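Local coordinates for protein tonb-dependent siderophore receptor (Acinetobacter baumannii, PDB 5FR8) that probably binds iron-chelating siderophores at the outer membrane and starts their uptake as a TonB-dependent receptor, at residues E231-L242 with L253-I264; G645-A653 with L670-Y678. All coordinates share one frame; numbering follows the deposited sequence.

Contact 1: E231-L242 with L253-I264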
loop_
_atom_site.group_PDB
_atom_site.type_symbol
_atom_site.label_atom_id
_atom_site.label_comp_id
_atom_site.label_asym_id
_atom_site.label_seq_id
_atom_site.Cartn_x
_atom_site.Cartn_y
_atom_site.Cartn_z
ATOM N N GLU A 231 7.149 -12.253 -9.255
ATOM C CA GLU A 231 8.063 -12.997 -8.371
ATOM C C GLU A 231 7.248 -13.750 -7.348
ATOM O O GLU A 231 6.187 -13.267 -6.910
ATOM C CB GLU A 231 9.098 -12.080 -7.693
ATOM C CG GLU A 231 8.614 -11.303 -6.486
ATOM C CD GLU A 231 9.719 -10.510 -5.801
ATOM O OE1 GLU A 231 10.893 -10.631 -6.203
ATOM O OE2 GLU A 231 9.412 -9.753 -4.842
ATOM N N GLY A 232 7.721 -14.941 -6.989
ATOM C CA GLY A 232 6.996 -15.779 -6.037
ATOM C C GLY A 232 7.230 -15.329 -4.607
ATOM O O GLY A 232 8.071 -14.457 -4.372
ATOM N N VAL A 233 6.495 -15.927 -3.661
ATOM C CA VAL A 233 6.683 -15.655 -2.231
ATOM C C VAL A 233 6.402 -16.866 -1.325
ATOM O O VAL A 233 5.339 -17.487 -1.414
ATOM C CB VAL A 233 5.766 -14.535 -1.725
ATOM C CG1 VAL A 233 6.362 -13.928 -0.469
ATOM C CG2 VAL A 233 5.582 -13.459 -2.766
ATOM N N LYS A 234 7.362 -17.184 -0.455
ATOM C CA LYS A 234 7.130 -18.026 0.710
ATOM C C LYS A 234 6.836 -17.110 1.900
ATOM O O LYS A 234 7.690 -16.320 2.314
ATOM C CB LYS A 234 8.362 -18.883 1.005
ATOM C CG LYS A 234 8.845 -19.691 -0.191
ATOM C CD LYS A 234 9.950 -20.686 0.177
ATOM C CE LYS A 234 11.347 -20.066 0.290
ATOM N NZ LYS A 234 11.779 -19.279 -0.903
ATOM N N ASN A 235 5.617 -17.176 2.417
ATOM C CA ASN A 235 5.255 -16.466 3.639
ATOM C C ASN A 235 5.303 -17.412 4.827
ATOM O O ASN A 235 4.912 -18.569 4.722
ATOM C CB ASN A 235 3.838 -15.887 3.538
ATOM C CG ASN A 235 3.682 -14.899 2.397
ATOM O OD1 ASN A 235 3.601 -15.297 1.234
ATOM N ND2 ASN A 235 3.609 -13.597 2.723
ATOM N N LYS A 236 5.756 -16.913 5.971
ATOM C CA LYS A 236 5.615 -17.641 7.239
ATOM C C LYS A 236 5.120 -16.653 8.255
ATOM O O LYS A 236 5.768 -15.644 8.494
ATOM C CB LYS A 236 6.945 -18.241 7.654
ATOM C CG LYS A 236 7.450 -19.264 6.638
ATOM C CD LYS A 236 8.675 -19.989 7.133
ATOM C CE LYS A 236 9.100 -21.067 6.151
ATOM N NZ LYS A 236 10.351 -21.762 6.596
ATOM N N ASP A 237 3.939 -16.901 8.812
ATOM C CA ASP A 237 3.293 -15.921 9.704
ATOM C C ASP A 237 2.820 -16.617 10.958
ATOM O O ASP A 237 2.208 -17.682 10.872
ATOM C CB ASP A 237 2.092 -15.264 9.027
ATOM C CG ASP A 237 2.469 -14.545 7.763
ATOM O OD1 ASP A 237 3.016 -13.421 7.844
ATOM O OD2 ASP A 237 2.211 -15.103 6.671
ATOM N N ILE A 238 3.079 -16.015 12.110
ATOM C CA ILE A 238 2.546 -16.528 13.348
ATOM C C ILE A 238 2.131 -15.334 14.209
ATOM O O ILE A 238 2.835 -14.326 14.245
ATOM C CB ILE A 238 3.604 -17.389 14.058
ATOM C CG1 ILE A 238 3.059 -18.003 15.350
ATOM C CG2 ILE A 238 4.863 -16.574 14.314
ATOM C CD1 ILE A 238 2.373 -19.330 15.125
ATOM N N SER A 239 0.985 -15.418 14.878
ATOM C CA SER A 239 0.501 -14.266 15.635
ATOM C C SER A 239 -0.404 -14.625 16.792
ATOM O O SER A 239 -1.352 -15.408 16.646
ATOM C CB SER A 239 -0.266 -13.316 14.724
ATOM O OG SER A 239 -1.094 -12.451 15.499
ATOM N N GLY A 240 -0.126 -14.012 17.937
ATOM C CA GLY A 240 -0.802 -14.369 19.186
ATOM C C GLY A 240 -1.396 -13.181 19.883
ATOM O O GLY A 240 -0.816 -12.114 19.896
ATOM N N ARG A 241 -2.571 -13.381 20.459
ATOM C CA ARG A 241 -3.240 -12.368 21.255
ATOM C C ARG A 241 -3.666 -12.926 22.589
ATOM O O ARG A 241 -4.210 -14.031 22.652
ATOM C CB ARG A 241 -4.489 -11.924 20.554
ATOM C CG ARG A 241 -5.341 -11.003 21.406
ATOM C CD ARG A 241 -6.404 -10.341 20.539
ATOM N NE ARG A 241 -5.812 -9.415 19.580
ATOM C CZ ARG A 241 -6.442 -8.933 18.518
ATOM N NH1 ARG A 241 -7.707 -9.264 18.269
ATOM N NH2 ARG A 241 -5.796 -8.104 17.712
ATOM N N LEU A 242 -3.423 -12.170 23.657
ATOM C CA LEU A 242 -3.997 -12.480 24.971
ATOM C C LEU A 242 -4.891 -11.343 25.387
ATOM O O LEU A 242 -4.471 -10.196 25.314
ATOM C CB LEU A 242 -2.930 -12.630 26.046
ATOM C CG LEU A 242 -1.967 -13.799 25.925
ATOM C CD1 LEU A 242 -0.977 -13.731 27.089
ATOM C CD2 LEU A 242 -2.688 -15.137 25.873
ATOM N N LEU A 253 -4.831 -5.912 26.331
ATOM C CA LEU A 253 -4.541 -6.759 25.179
ATOM C C LEU A 253 -3.056 -6.857 24.923
ATOM O O LEU A 253 -2.319 -5.873 24.960
ATOM C CB LEU A 253 -5.166 -6.197 23.935
ATOM C CG LEU A 253 -6.647 -6.490 23.774
ATOM C CD1 LEU A 253 -7.491 -5.609 24.689
ATOM C CD2 LEU A 253 -7.039 -6.264 22.320
ATOM N N LEU A 254 -2.615 -8.059 24.616
ATOM C CA LEU A 254 -1.252 -8.267 24.210
ATOM C C LEU A 254 -1.299 -8.815 22.803
ATOM O O LEU A 254 -1.994 -9.802 22.563
ATOM C CB LEU A 254 -0.608 -9.292 25.127
ATOM C CG LEU A 254 0.846 -9.609 24.787
ATOM C CD1 LEU A 254 1.721 -8.402 25.106
ATOM C CD2 LEU A 254 1.319 -10.850 25.529
ATOM N N ASP A 255 -0.588 -8.187 21.869
ATOM C CA ASP A 255 -0.421 -8.758 20.524
ATOM C C ASP A 255 1.047 -8.972 20.247
ATOM O O ASP A 255 1.831 -8.026 20.251
ATOM C CB ASP A 255 -0.989 -7.838 19.438
ATOM C CG ASP A 255 -2.521 -7.706 19.488
ATOM O OD1 ASP A 255 -3.244 -8.722 19.470
ATOM O OD2 ASP A 255 -2.994 -6.563 19.526
ATOM N N ILE A 256 1.419 -10.224 20.027
ATOM C CA ILE A 256 2.770 -10.574 19.605
ATOM C C ILE A 256 2.689 -11.347 18.309
ATOM O O ILE A 256 2.064 -12.413 18.284
ATOM C CB ILE A 256 3.448 -11.528 20.578
ATOM C CG1 ILE A 256 3.585 -10.880 21.939
ATOM C CG2 ILE A 256 4.797 -11.928 20.024
ATOM C CD1 ILE A 256 4.201 -11.791 22.961
ATOM N N SER A 257 3.318 -10.832 17.253
ATOM C CA SER A 257 3.342 -11.548 15.995
ATOM C C SER A 257 4.710 -11.469 15.344
ATOM O O SER A 257 5.388 -10.453 15.469
ATOM C CB SER A 257 2.309 -10.983 15.026
ATOM O OG SER A 257 2.840 -9.851 14.378
ATOM N N SER A 258 5.095 -12.527 14.621
ATOM C CA SER A 258 6.304 -12.487 13.781
ATOM C C SER A 258 6.048 -13.100 12.385
ATOM O O SER A 258 5.326 -14.088 12.248
ATOM C CB SER A 258 7.464 -13.188 14.498
ATOM O OG SER A 258 7.336 -14.582 14.367
ATOM N N SER A 259 6.624 -12.488 11.358
ATOM C CA SER A 259 6.442 -12.928 9.986
ATOM C C SER A 259 7.741 -12.848 9.241
ATOM O O SER A 259 8.588 -11.998 9.515
ATOM C CB SER A 259 5.438 -12.047 9.259
ATOM O OG SER A 259 4.149 -12.148 9.844
ATOM N N LYS A 260 7.872 -13.741 8.274
ATOM C CA LYS A 260 8.997 -13.771 7.372
ATOM C C LYS A 260 8.467 -13.955 5.957
ATOM O O LYS A 260 7.639 -14.831 5.688
ATOM C CB LYS A 260 9.928 -14.923 7.756
ATOM C CG LYS A 260 10.852 -15.418 6.653
ATOM C CD LYS A 260 11.858 -16.437 7.188
ATOM C CE LYS A 260 12.436 -17.279 6.044
ATOM N NZ LYS A 260 13.612 -18.083 6.463
ATOM N N GLN A 261 8.962 -13.122 5.052
ATOM C CA GLN A 261 8.639 -13.245 3.646
ATOM C C GLN A 261 9.893 -13.447 2.803
ATOM O O GLN A 261 10.740 -12.556 2.734
ATOM C CB GLN A 261 7.954 -11.989 3.200
ATOM C CG GLN A 261 6.453 -12.041 3.313
ATOM C CD GLN A 261 5.864 -10.683 3.014
ATOM O OE1 GLN A 261 6.489 -9.880 2.304
ATOM N NE2 GLN A 261 4.656 -10.416 3.532
ATOM N N GLY A 262 10.005 -14.598 2.156
ATOM C CA GLY A 262 11.179 -14.879 1.329
ATOM C C GLY A 262 10.706 -14.988 -0.103
ATOM O O GLY A 262 9.758 -15.702 -0.392
ATOM N N ASN A 263 11.350 -14.288 -1.014
ATOM C CA ASN A 263 10.875 -14.314 -2.369
ATOM C C ASN A 263 11.397 -15.508 -3.132
ATOM O O ASN A 263 12.250 -16.247 -2.644
ATOM C CB ASN A 263 11.306 -13.049 -3.081
ATOM C CG ASN A 263 12.608 -13.217 -3.780
ATOM O OD1 ASN A 263 13.539 -13.756 -3.220
ATOM N ND2 ASN A 263 12.677 -12.758 -5.019
ATOM N N ILE A 264 10.856 -15.691 -4.328
ATOM C CA ILE A 264 11.367 -16.648 -5.308
ATOM C C ILE A 264 11.608 -15.861 -6.605
ATOM O O ILE A 264 10.654 -15.468 -7.288
ATOM C CB ILE A 264 10.383 -17.809 -5.592
ATOM C CG1 ILE A 264 9.877 -18.445 -4.299
ATOM C CG2 ILE A 264 11.052 -18.881 -6.428
ATOM C CD1 ILE A 264 8.540 -19.150 -4.487
#
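R241 carries its CG opposite the backbone N (chi1 172°) and then bends at CG–CD (chi3 -68°), bringing its guanidinium alongside the carboxylate of D255. The two side chains point the same way, and R241 NE meets the syn lone pair of D255 OD1 at 2.7 Å, close to the guanidinium plane. A weak second bond joins R241 NH2 to that same oxygen at 3.2 Å. The planes stand 59° apart, and OD1 takes both donors, not a flat two-pronged pairing. NH2 also bridges to D100 of the plug; a long side chain with several N-H donors suits arginine to two acidic partners.

Midway along the strands, S259 OG donates to the anti lone pair of D237 OD1 (2.6 Å), while D237 OD2 is bound by N208 on the next strand. S239 and S257 face each other across a non-hydrogen-bonded pair, CB to CB 3.5 Å; serine's small side chain fits here.

These strands form a beta hairpin in the wall of the TonB-dependent receptor barrel, and hydrogen-bonded and non-hydrogen-bonded antiparallel pairs alternate from G232–I264 to L242–L254. The non-hydrogen-bonded positions look inward to the plug and are mostly polar: N235 is held by N56 and N125, Q261 by R121. The other face is the barrel's outer side, where K234, K236, K260 and S258 also lie; near L242 and L254, side by side with CD1 to CD2 4.0 Å, it is apolar and probably turned to lipid.

At the far end, I264 CD1 packs over G232 CA (4.0 Å), where glycine leaves room for it. E231 crosses N263 at about a right angle; its OE1 receives N263 ND2 at 3.0 Å from above the carboxylate plane, its OE2 pairs with R121, and N263 OD1 takes the backbone N of T289 and N290.

Contact 2: G645-A653 with L670-Y678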
loop_
_atom_site.group_PDB
_atom_site.type_symbol
_atom_site.label_atom_id
_atom_site.label_comp_id
_atom_site.label_asym_id
_atom_site.label_seq_id
_atom_site.Cartn_x
_atom_site.Cartn_y
_atom_site.Cartn_z
ATOM N N GLY A 645 -11.492 0.203 -18.210
ATOM C CA GLY A 645 -11.202 1.110 -19.322
ATOM C C GLY A 645 -9.691 1.275 -19.519
ATOM O O GLY A 645 -8.887 0.518 -18.957
ATOM N N ARG A 646 -9.305 2.291 -20.287
ATOM C CA ARG A 646 -7.948 2.392 -20.824
ATOM C C ARG A 646 -6.918 2.982 -19.845
ATOM O O ARG A 646 -7.122 4.063 -19.257
ATOM C CB ARG A 646 -7.975 3.206 -22.122
ATOM C CG ARG A 646 -9.114 2.820 -23.069
ATOM C CD ARG A 646 -9.365 3.867 -24.148
ATOM N NE ARG A 646 -8.477 3.684 -25.296
ATOM C CZ ARG A 646 -7.511 4.535 -25.669
ATOM N NH1 ARG A 646 -7.303 5.673 -24.996
ATOM N NH2 ARG A 646 -6.751 4.255 -26.732
ATOM N N GLN A 647 -5.799 2.267 -19.709
ATOM C CA GLN A 647 -4.682 2.693 -18.858
ATOM C C GLN A 647 -3.645 3.404 -19.695
ATOM O O GLN A 647 -2.884 2.742 -20.432
ATOM C CB GLN A 647 -4.006 1.485 -18.164
ATOM C CG GLN A 647 -4.607 1.114 -16.822
ATOM C CD GLN A 647 -3.631 0.446 -15.860
ATOM O OE1 GLN A 647 -2.421 0.725 -15.847
ATOM N NE2 GLN A 647 -4.169 -0.425 -15.011
ATOM N N LYS A 648 -3.612 4.732 -19.614
ATOM C CA LYS A 648 -2.605 5.491 -20.366
ATOM C C LYS A 648 -1.288 5.548 -19.605
ATOM O O LYS A 648 -1.252 5.512 -18.355
ATOM C CB LYS A 648 -3.065 6.913 -20.698
ATOM C CG LYS A 648 -3.497 7.717 -19.486
ATOM C CD LYS A 648 -3.509 9.222 -19.691
ATOM C CE LYS A 648 -4.165 9.831 -18.444
ATOM N NZ LYS A 648 -3.733 11.223 -18.100
ATOM N N SER A 649 -0.200 5.637 -20.371
ATOM C CA SER A 649 1.130 5.750 -19.813
ATOM C C SER A 649 1.408 7.195 -19.486
ATOM O O SER A 649 0.663 8.074 -19.917
ATOM C CB SER A 649 2.135 5.348 -20.863
ATOM O OG SER A 649 2.281 6.401 -21.800
ATOM N N ARG A 650 2.488 7.444 -18.746
ATOM C CA ARG A 650 3.012 8.797 -18.600
ATOM C C ARG A 650 3.066 9.433 -20.004
ATOM O O ARG A 650 3.385 8.755 -20.966
ATOM C CB ARG A 650 4.405 8.787 -17.948
ATOM C CG ARG A 650 4.418 8.476 -16.456
ATOM C CD ARG A 650 5.836 8.245 -15.919
ATOM N NE ARG A 650 6.643 9.467 -15.994
ATOM C CZ ARG A 650 7.609 9.688 -16.884
ATOM N NH1 ARG A 650 7.932 8.753 -17.776
ATOM N NH2 ARG A 650 8.265 10.847 -16.882
ATOM N N GLN A 651 2.723 10.720 -20.107
ATOM C CA GLN A 651 2.579 11.396 -21.392
ATOM C C GLN A 651 3.713 12.355 -21.729
ATOM O O GLN A 651 3.839 12.755 -22.902
ATOM C CB GLN A 651 1.283 12.197 -21.439
ATOM C CG GLN A 651 0.033 11.341 -21.416
ATOM C CD GLN A 651 0.008 10.296 -22.514
ATOM O OE1 GLN A 651 0.141 10.616 -23.684
ATOM N NE2 GLN A 651 -0.129 9.032 -22.132
ATOM N N PHE A 652 4.512 12.755 -20.729
ATOM C CA PHE A 652 5.475 13.840 -20.941
ATOM C C PHE A 652 6.836 13.555 -20.328
ATOM O O PHE A 652 6.940 13.144 -19.202
ATOM C CB PHE A 652 4.961 15.181 -20.395
ATOM C CG PHE A 652 3.676 15.622 -20.993
ATOM C CD1 PHE A 652 3.564 15.827 -22.350
ATOM C CD2 PHE A 652 2.543 15.820 -20.175
ATOM C CE1 PHE A 652 2.363 16.233 -22.897
ATOM C CE2 PHE A 652 1.334 16.211 -20.734
ATOM C CZ PHE A 652 1.251 16.422 -22.099
ATOM N N ALA A 653 7.869 13.854 -21.090
ATOM C CA ALA A 653 9.230 13.608 -20.698
ATOM C C ALA A 653 9.648 14.489 -19.545
ATOM O O ALA A 653 9.275 15.670 -19.516
ATOM C CB ALA A 653 10.133 13.858 -21.898
ATOM N N LEU A 670 10.480 9.398 -25.274
ATOM C CA LEU A 670 9.292 8.813 -24.711
ATOM C C LEU A 670 8.316 8.338 -25.798
ATOM O O LEU A 670 8.148 8.986 -26.815
ATOM C CB LEU A 670 8.622 9.823 -23.802
ATOM C CG LEU A 670 7.703 9.167 -22.791
ATOM C CD1 LEU A 670 8.507 8.382 -21.764
ATOM C CD2 LEU A 670 6.855 10.241 -22.118
ATOM N N LYS A 671 7.666 7.205 -25.563
ATOM C CA LYS A 671 6.745 6.587 -26.524
ATOM C C LYS A 671 5.426 6.279 -25.769
ATOM O O LYS A 671 5.162 5.147 -25.324
ATOM C CB LYS A 671 7.429 5.331 -27.105
ATOM C CG LYS A 671 6.564 4.299 -27.826
ATOM C CD LYS A 671 6.948 4.120 -29.298
ATOM C CE LYS A 671 5.812 3.482 -30.094
ATOM N NZ LYS A 671 6.260 3.041 -31.442
ATOM N N PRO A 672 4.596 7.317 -25.589
ATOM C CA PRO A 672 3.348 7.153 -24.860
ATOM C C PRO A 672 2.465 6.132 -25.549
ATOM O O PRO A 672 2.413 6.118 -26.761
ATOM C CB PRO A 672 2.729 8.548 -24.931
ATOM C CG PRO A 672 3.896 9.460 -25.096
ATOM C CD PRO A 672 4.781 8.709 -26.029
ATOM N N SER A 673 1.822 5.272 -24.764
ATOM C CA SER A 673 0.947 4.223 -25.268
ATOM C C SER A 673 -0.091 3.946 -24.206
ATOM O O SER A 673 0.052 4.382 -23.072
ATOM C CB SER A 673 1.716 2.939 -25.571
ATOM O OG SER A 673 2.598 2.605 -24.530
ATOM N N THR A 674 -1.130 3.208 -24.567
ATOM C CA THR A 674 -2.292 3.096 -23.715
ATOM C C THR A 674 -2.853 1.702 -23.815
ATOM O O THR A 674 -3.197 1.273 -24.873
ATOM C CB THR A 674 -3.354 4.093 -24.200
ATOM O OG1 THR A 674 -2.841 5.421 -24.063
ATOM C CG2 THR A 674 -4.655 3.953 -23.419
ATOM N N VAL A 675 -2.983 0.997 -22.710
ATOM C CA VAL A 675 -3.557 -0.334 -22.774
ATOM C C VAL A 675 -5.045 -0.267 -23.111
ATOM O O VAL A 675 -5.784 0.457 -22.467
ATOM C CB VAL A 675 -3.409 -1.049 -21.439
ATOM C CG1 VAL A 675 -4.130 -2.380 -21.475
ATOM C CG2 VAL A 675 -1.933 -1.233 -21.110
ATOM N N LYS A 676 -5.480 -1.031 -24.111
ATOM C CA LYS A 676 -6.885 -1.045 -24.519
ATOM C C LYS A 676 -7.728 -1.716 -23.452
ATOM O O LYS A 676 -7.224 -2.562 -22.719
ATOM C CB LYS A 676 -7.036 -1.709 -25.893
ATOM C CG LYS A 676 -6.352 -0.891 -26.978
ATOM C CD LYS A 676 -6.637 -1.340 -28.409
ATOM C CE LYS A 676 -5.817 -0.506 -29.394
ATOM N NZ LYS A 676 -5.997 -0.943 -30.798
ATOM N N SER A 677 -8.992 -1.314 -23.328
ATOM C CA SER A 677 -9.802 -1.764 -22.208
ATOM C C SER A 677 -10.153 -3.232 -22.349
ATOM O O SER A 677 -10.089 -3.779 -23.435
ATOM C CB SER A 677 -11.053 -0.938 -22.084
ATOM O OG SER A 677 -11.693 -0.916 -23.320
ATOM N N TYR A 678 -10.487 -3.874 -21.234
ATOM C CA TYR A 678 -10.736 -5.306 -21.224
ATOM C C TYR A 678 -11.442 -5.754 -19.943
ATOM O O TYR A 678 -11.762 -4.941 -19.071
ATOM C CB TYR A 678 -9.422 -6.073 -21.421
ATOM C CG TYR A 678 -8.445 -5.970 -20.274
ATOM C CD1 TYR A 678 -7.554 -4.891 -20.166
ATOM C CD2 TYR A 678 -8.374 -6.971 -19.304
ATOM C CE1 TYR A 678 -6.632 -4.815 -19.112
ATOM C CE2 TYR A 678 -7.464 -6.890 -18.245
ATOM C CZ TYR A 678 -6.600 -5.817 -18.161
ATOM O OH TYR A 678 -5.707 -5.761 -17.125
#
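Residues 645-653 and 670-678 meet as the fraying end of two neighbouring antiparallel strands of the receptor's beta-barrel, where the chain leaves the wall for a long loop, probably an extracellular one, and returns to it. Regular pairing is brief: Q647 and V675 make a hydrogen-bonded pair, with V675 N to Q647 O at 2.9 Å, and K648 faces T674 in a non-hydrogen-bonded one. Beyond it S649 N still reaches S673 O at 3.0 Å, but a side chain then replaces the backbone. A serine suits this place: its OG sits between backbone N and carbonyl carbon (chi1 76°), near enough to accept S673 N at 3.2 Å while donating to R650 O.

Farther out, packing takes over. Compact P672 puts CB 3.5 Å from Q651 OE1, and L670 lays CD2 against the backbone of 651-653, 3.7 Å from F652 N. R650, crossing L670, sends its two terminal nitrogens to loop glutamates, NH1 to E658 and NH2 to E654. On the barrel side, a bend at chi3 (85°) turns one face of the R646 guanidinium to T674 CG2, which lies 3.5 Å from R646 NH1, offset toward the rim.

Overall arrangement
Contacts 1 and 2 belong to the same beta-barrel but to well-separated parts of its wall, on opposite sides of the chain's centre. Their centres are about 37 Å apart and their nearest atoms about 16 Å, so they do not touch. Contact 1, centred about 17 Å from the middle of the chain, pairs its strands along their length and turns a polar face to the plug. Contact 2 lies about 23 Å out, where the strands give way to loop. A bound C8E detergent molecule lies about 14 Å from the side chain of S677 in contact 2, too far to be part of it.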